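Local coordinates for protein helicase of the snf2/rad54 family (Sulfolobus solfataricus, PDB 1Z5Z) that probably serves as an ATP-driven DNA translocase of the SWI2/SNF2 family, here represented by its C-terminal helicase-like ATPase domain, at residues S95-T101 / I188-R192. Numbering follows the deposited sequence.
Sequences SGKMIRT and IHFDR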
# COMPACT_ATOMS: atom_id res chain seq x y z
N SER A 95 -10.09 -4.93 6.84
CA SER A 95 -8.80 -5.00 6.16
C SER A 95 -7.68 -5.85 6.83
O SER A 95 -7.22 -5.54 7.90
CB SER A 95 -8.31 -3.54 5.91
OG SER A 95 -6.90 -3.50 5.64
N GLY A 96 -7.24 -6.91 6.15
CA GLY A 96 -6.14 -7.71 6.69
C GLY A 96 -4.96 -6.83 7.09
O GLY A 96 -4.38 -7.05 8.15
N LYS A 97 -4.62 -5.83 6.25
CA LYS A 97 -3.52 -4.89 6.51
C LYS A 97 -3.76 -3.98 7.71
O LYS A 97 -2.86 -3.76 8.51
CB LYS A 97 -3.26 -3.98 5.27
CG LYS A 97 -2.53 -4.68 4.12
CD LYS A 97 -2.01 -3.65 3.09
CE LYS A 97 -1.41 -4.33 1.89
NZ LYS A 97 -1.10 -3.34 0.83
N MET A 98 -4.96 -3.42 7.80
CA MET A 98 -5.32 -2.57 8.93
C MET A 98 -5.23 -3.40 10.21
O MET A 98 -4.76 -2.92 11.24
CB MET A 98 -6.76 -2.06 8.76
CG MET A 98 -6.95 -0.57 8.57
SD MET A 98 -5.54 0.55 8.41
CE MET A 98 -5.39 0.92 10.08
N ILE A 99 -5.68 -4.64 10.15
CA ILE A 99 -5.63 -5.50 11.33
C ILE A 99 -4.18 -5.68 11.78
O ILE A 99 -3.91 -5.60 12.98
CB ILE A 99 -6.28 -6.87 11.03
CG1 ILE A 99 -7.80 -6.71 10.98
CG2 ILE A 99 -5.87 -7.92 12.09
CD1 ILE A 99 -8.51 -7.83 10.20
N ARG A 100 -3.26 -5.93 10.86
CA ARG A 100 -1.88 -6.10 11.27
C ARG A 100 -1.29 -4.75 11.69
O ARG A 100 -0.43 -4.70 12.57
CB ARG A 100 -1.01 -6.69 10.14
CG ARG A 100 -1.31 -8.13 9.84
CD ARG A 100 -0.78 -9.04 10.95
NE ARG A 100 0.27 -9.92 10.43
CZ ARG A 100 1.53 -9.88 10.83
NH1 ARG A 100 2.41 -10.72 10.29
NH2 ARG A 100 1.92 -9.01 11.77
N THR A 101 -1.74 -3.67 11.07
CA THR A 101 -1.20 -2.36 11.42
C THR A 101 -1.46 -1.99 12.89
O THR A 101 -0.57 -1.47 13.57
CB THR A 101 -1.76 -1.27 10.47
OG1 THR A 101 -1.32 -1.55 9.12
CG2 THR A 101 -1.28 0.14 10.91
N ILE A 188 5.98 2.09 8.56
CA ILE A 188 5.11 1.06 7.97
C ILE A 188 4.81 1.47 6.51
O ILE A 188 4.21 2.55 6.26
CB ILE A 188 3.76 0.96 8.69
CG1 ILE A 188 3.97 0.45 10.12
CG2 ILE A 188 2.79 0.02 7.93
CD1 ILE A 188 2.67 0.38 10.96
N HIS A 189 5.24 0.65 5.55
CA HIS A 189 4.92 0.93 4.15
C HIS A 189 3.64 0.13 3.89
O HIS A 189 3.65 -1.07 3.67
CB HIS A 189 6.10 0.55 3.27
CG HIS A 189 7.29 1.44 3.49
ND1 HIS A 189 7.26 2.80 3.24
CD2 HIS A 189 8.51 1.18 4.02
CE1 HIS A 189 8.42 3.33 3.60
NE2 HIS A 189 9.19 2.37 4.08
N PHE A 190 2.51 0.83 3.97
CA PHE A 190 1.19 0.20 3.83
C PHE A 190 0.95 -0.48 2.50
O PHE A 190 0.27 -1.51 2.42
CB PHE A 190 0.12 1.24 4.08
CG PHE A 190 -1.20 0.67 4.47
CD1 PHE A 190 -1.45 0.34 5.81
CD2 PHE A 190 -2.18 0.44 3.53
CE1 PHE A 190 -2.67 -0.18 6.21
CE2 PHE A 190 -3.43 -0.10 3.91
CZ PHE A 190 -3.68 -0.41 5.25
N ASP A 191 1.50 0.10 1.43
CA ASP A 191 1.40 -0.51 0.10
C ASP A 191 2.63 -0.04 -0.67
O ASP A 191 3.38 0.82 -0.19
CB ASP A 191 0.08 -0.12 -0.60
CG ASP A 191 -0.18 1.36 -0.57
OD1 ASP A 191 -1.27 1.76 -0.10
OD2 ASP A 191 0.71 2.12 -1.01
N ARG A 192 2.85 -0.63 -1.84
CA ARG A 192 4.03 -0.34 -2.64
C ARG A 192 3.99 0.99 -3.34
O ARG A 192 3.73 1.05 -4.51
CB ARG A 192 4.25 -1.47 -3.66
CG ARG A 192 5.75 -1.72 -3.91
CD ARG A 192 6.06 -2.78 -4.95
NE ARG A 192 7.43 -3.25 -4.75
CZ ARG A 192 7.77 -4.29 -3.98
NH1 ARG A 192 9.04 -4.62 -3.87
NH2 ARG A 192 6.85 -5.01 -3.34
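The first turns of helix 96-110 pack against the C-terminal end of strand 186-189 and the loop after it, with the CA atoms of K97 and F190 7.4 Å apart and those of T101 and I188 8.0 Å. This is a helix on the parallel sheet of the RecA-like C-terminal lobe of a SWI2/SNF2 ATPase, a buried contact. F190, its CG anti to the backbone N (chi1 -158°), extends its ring toward the helix, among K97, M98 and T101. K97 runs extended across the ring, CD lying over one face in a CH-pi contact 4.2 Å from the centroid, while K97 CB touches F190 CZ. Beyond the ring, K97 NZ donates to F190 O at 2.8 Å in the carbonyl plane, and also forms salt bridges with E227 and D80. A methionine in place of K97 would probably leave F190 O without this donor and both carboxylates without their shared cation. M98 SD approaches the F190 ring obliquely, a Met-aromatic contact with CE1 at 3.7 Å. S95 OG, at the N-cap, accepts from M98 N and is also hydrogen-bonded to D80 O. T101 meets I188 through methyls, CG2 to CD1 4.0 Å; its OG1 donates to K97 O and sits at the F190 ring edge, 3.5 Å from CE1.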